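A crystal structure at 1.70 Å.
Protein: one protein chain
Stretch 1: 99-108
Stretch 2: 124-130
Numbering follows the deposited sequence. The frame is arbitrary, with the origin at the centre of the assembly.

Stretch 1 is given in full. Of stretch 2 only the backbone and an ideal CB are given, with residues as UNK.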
# COMPACT_ATOMS: atom_id res chain seq x y z
N ARG A 99 -0.46 -7.88 -24.55
CA ARG A 99 -1.00 -8.70 -25.63
C ARG A 99 -1.45 -7.82 -26.79
O ARG A 99 -1.94 -6.71 -26.59
CB ARG A 99 -2.19 -9.54 -25.14
CG ARG A 99 -1.92 -10.46 -23.93
CD ARG A 99 -1.40 -11.85 -24.35
NE ARG A 99 -2.22 -12.45 -25.39
CZ ARG A 99 -1.86 -13.51 -26.13
NH1 ARG A 99 -0.71 -14.12 -25.91
NH2 ARG A 99 -2.68 -13.95 -27.08
N SER A 100 -1.26 -8.31 -28.02
CA SER A 100 -1.69 -7.56 -29.19
C SER A 100 -3.20 -7.30 -29.18
O SER A 100 -3.65 -6.21 -29.56
CB SER A 100 -1.30 -8.31 -30.47
OG SER A 100 -1.95 -9.57 -30.53
N GLU A 101 -4.00 -8.29 -28.77
CA GLU A 101 -5.44 -8.07 -28.78
C GLU A 101 -5.88 -7.01 -27.76
O GLU A 101 -6.97 -6.46 -27.90
CB GLU A 101 -6.20 -9.39 -28.55
CG GLU A 101 -6.12 -9.98 -27.13
CD GLU A 101 -4.94 -10.91 -26.92
OE1 GLU A 101 -4.87 -11.57 -25.85
OE2 GLU A 101 -4.08 -10.99 -27.83
N HIS A 102 -5.05 -6.69 -26.76
CA HIS A 102 -5.39 -5.60 -25.85
C HIS A 102 -5.56 -4.30 -26.63
O HIS A 102 -6.55 -3.59 -26.47
CB HIS A 102 -4.33 -5.41 -24.78
CG HIS A 102 -4.20 -6.56 -23.85
ND1 HIS A 102 -3.12 -6.72 -23.01
CD2 HIS A 102 -5.01 -7.62 -23.62
CE1 HIS A 102 -3.27 -7.82 -22.31
NE2 HIS A 102 -4.41 -8.38 -22.65
N LEU A 103 -4.59 -4.00 -27.49
CA LEU A 103 -4.68 -2.77 -28.26
C LEU A 103 -5.64 -2.92 -29.43
O LEU A 103 -6.23 -1.92 -29.86
CB LEU A 103 -3.27 -2.36 -28.69
CG LEU A 103 -2.42 -2.02 -27.46
CD1 LEU A 103 -1.00 -1.61 -27.83
CD2 LEU A 103 -3.07 -0.94 -26.61
N ASP A 104 -5.86 -4.15 -29.93
CA ASP A 104 -6.87 -4.36 -30.96
C ASP A 104 -8.26 -3.90 -30.50
O ASP A 104 -9.08 -3.47 -31.32
CB ASP A 104 -6.94 -5.84 -31.37
CG ASP A 104 -5.65 -6.35 -32.04
OD1 ASP A 104 -4.74 -5.55 -32.36
OD2 ASP A 104 -5.55 -7.58 -32.22
N LEU A 105 -8.53 -3.96 -29.19
CA LEU A 105 -9.83 -3.48 -28.68
C LEU A 105 -10.08 -2.03 -29.06
O LEU A 105 -11.23 -1.64 -29.35
CB LEU A 105 -9.90 -3.63 -27.17
CG LEU A 105 -9.83 -5.04 -26.61
CD1 LEU A 105 -9.61 -5.00 -25.10
CD2 LEU A 105 -11.11 -5.82 -26.98
N PHE A 106 -9.04 -1.21 -29.04
CA PHE A 106 -9.21 0.21 -29.37
C PHE A 106 -9.28 0.42 -30.86
O PHE A 106 -10.13 1.18 -31.35
CB PHE A 106 -8.09 1.02 -28.72
CG PHE A 106 -8.07 0.88 -27.21
CD1 PHE A 106 -7.39 -0.16 -26.60
CD2 PHE A 106 -8.76 1.78 -26.42
CE1 PHE A 106 -7.39 -0.30 -25.21
CE2 PHE A 106 -8.77 1.66 -25.05
CZ PHE A 106 -8.08 0.61 -24.43
N GLU A 107 -8.41 -0.24 -31.62
CA GLU A 107 -8.50 -0.18 -33.07
C GLU A 107 -9.88 -0.59 -33.56
O GLU A 107 -10.43 0.02 -34.47
CB GLU A 107 -7.43 -1.07 -33.69
CG GLU A 107 -7.27 -0.90 -35.18
CD GLU A 107 -6.10 -1.69 -35.70
OE1 GLU A 107 -5.19 -2.00 -34.89
OE2 GLU A 107 -6.08 -2.02 -36.91
N LYS A 108 -10.47 -1.62 -32.94
CA LYS A 108 -11.74 -2.16 -33.41
C LYS A 108 -12.96 -1.38 -32.91
O LYS A 108 -14.09 -1.72 -33.29
CB LYS A 108 -11.87 -3.63 -33.01
CG LYS A 108 -10.92 -4.57 -33.73
CD LYS A 108 -11.07 -6.01 -33.26
CE LYS A 108 -10.42 -6.97 -34.25
NZ LYS A 108 -10.50 -8.38 -33.80
N UNK A 124 5.29 1.62 -30.23
CA UNK A 124 4.70 2.88 -30.65
C UNK A 124 3.18 2.82 -30.73
O UNK A 124 2.56 3.83 -31.06
CB UNK A 124 5.27 3.29 -32.01
N UNK A 125 2.59 1.67 -30.42
CA UNK A 125 1.18 1.44 -30.73
C UNK A 125 0.25 2.34 -29.91
O UNK A 125 -0.71 2.89 -30.46
CB UNK A 125 0.83 -0.03 -30.48
N UNK A 126 0.49 2.48 -28.60
CA UNK A 126 -0.40 3.31 -27.78
C UNK A 126 -0.34 4.77 -28.25
O UNK A 126 -1.38 5.42 -28.42
CB UNK A 126 -0.02 3.21 -26.30
N UNK A 127 0.87 5.29 -28.46
CA UNK A 127 1.02 6.64 -29.00
C UNK A 127 0.29 6.79 -30.32
O UNK A 127 -0.33 7.83 -30.58
CB UNK A 127 2.50 6.98 -29.18
N UNK A 128 0.37 5.78 -31.18
CA UNK A 128 -0.28 5.88 -32.49
C UNK A 128 -1.80 5.84 -32.36
O UNK A 128 -2.50 6.55 -33.09
CB UNK A 128 0.19 4.75 -33.41
N UNK A 129 -2.32 5.02 -31.44
CA UNK A 129 -3.77 4.98 -31.24
C UNK A 129 -4.28 6.29 -30.66
O UNK A 129 -5.38 6.74 -31.00
CB UNK A 129 -4.15 3.82 -30.32
N UNK A 130 -3.50 6.92 -29.77
CA UNK A 130 -3.87 8.24 -29.27
C UNK A 130 -3.90 9.25 -30.40
O UNK A 130 -4.86 10.02 -30.56
CB UNK A 130 -2.90 8.70 -28.18

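The axes of helix 100-107 and helix 125-130 run nearly parallel, 4° apart with a closest approach of 10.8 Å, so positions of the second helix that face the first should recur every three or four residues.

Position 124 precedes the helix, at phi/psi -95/0, and its ideal CB has nothing of stretch 1 within 5.5 Å. Stretch 1 sets no preference here; the residue is Leu-124, which makes no contact across.

At position 125 the CA-to-CB bond points toward stretch 1, and the ideal CB lies 3.6 Å from Leu-103 CD1. Farther out, about 8 Å from that ideal CB, lie three acceptors of stretch 1: Ser-100 O, Asp-104 OD1 and Glu-107 OE1. Ser-100 O and Asp-104 OD1 are 3.1 Å apart; both are acceptors, so they do not bond to each other, and a donor placed near both could serve the pair. A long cationic side chain suits the site; lysine could supply charge, whereas a planar group with several N-H donors could serve more acceptors at once. The residue is Arg-125. Its NH1 donates to Ser-100 O (3.2 Å) and to Asp-104 OD1 (3.2 Å), and its NH2 donates to the same Asp-104 OD1 at 3.0 Å, forming a salt bridge. A second salt bridge joins Arg-125 NH2 to Glu-107 OE1 at 2.9 Å, although its 123° angle makes the hydrogen bond weak. These acceptors lie at the guanidinium edge, while Leu-103 CB covers one face, 3.4 Å from Arg-125 NH1. Chi1 of -101° and chi3 of 109° both fall between the usual wells.

Position 126 points sideways, its ideal CB 5.1 Å from Leu-103 CD1. A medium apolar side chain, such as valine, leucine, isoleucine or methionine, would fit beside that leucine. Ile-126 brings CG1 to 3.9 Å from Leu-103 CD2.

Positions 127 and 128 are out of reach, with no atom of stretch 1 within 5.5 Å of either ideal CB, so many helix-compatible residues would do. They are Ser-127 and Gln-128.

Position 129, one turn after 125, again points toward stretch 1. Its ideal CB is 5.1 Å from Phe-106 CB, leaving a gap bordered by Leu-103, Phe-106 and Glu-107 that favours leucine, methionine or perhaps isoleucine. Leu-129, with chi1 m and chi2 t, places CD1 4.0 Å from Leu-103 CB and 4.1 Å from Phe-106 CB; its CD2 lies 4.2 Å from Glu-107 N.

Position 130 is also out of reach, with nothing of stretch 1 within 5.5 Å of its ideal CB, so stretch 1 sets no preference there; Ile-130 makes no contact across.

Stretch 2 (124-130) LRISQLI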
# COMPACT_ATOMS: atom_id res chain seq x y z
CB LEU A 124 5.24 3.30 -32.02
CG LEU A 124 6.74 3.57 -32.10
CD1 LEU A 124 7.50 2.31 -32.49
CD2 LEU A 124 7.02 4.71 -33.07
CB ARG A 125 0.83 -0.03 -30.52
CG ARG A 125 0.76 -0.84 -31.79
CD ARG A 125 -0.05 -2.11 -31.56
NE ARG A 125 -1.34 -2.07 -32.25
CZ ARG A 125 -2.27 -3.01 -32.14
NH1 ARG A 125 -2.05 -4.09 -31.39
NH2 ARG A 125 -3.42 -2.88 -32.79
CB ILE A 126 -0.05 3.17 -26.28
CG1 ILE A 126 -0.52 1.83 -25.73
CG2 ILE A 126 -0.64 4.33 -25.47
CD1 ILE A 126 0.00 1.51 -24.33
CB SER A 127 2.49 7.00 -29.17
OG SER A 127 3.07 7.36 -27.92
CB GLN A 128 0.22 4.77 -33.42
CG GLN A 128 -0.24 4.90 -34.89
CD GLN A 128 0.23 6.17 -35.58
OE1 GLN A 128 -0.57 6.88 -36.20
NE2 GLN A 128 1.52 6.47 -35.50
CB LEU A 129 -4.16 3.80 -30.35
CG LEU A 129 -4.08 2.42 -31.01
CD1 LEU A 129 -4.20 1.30 -29.99
CD2 LEU A 129 -5.12 2.29 -32.13
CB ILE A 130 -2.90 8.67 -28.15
CG1 ILE A 130 -3.14 7.85 -26.89
CG2 ILE A 130 -3.06 10.17 -27.87
CD1 ILE A 130 -1.94 7.85 -25.90
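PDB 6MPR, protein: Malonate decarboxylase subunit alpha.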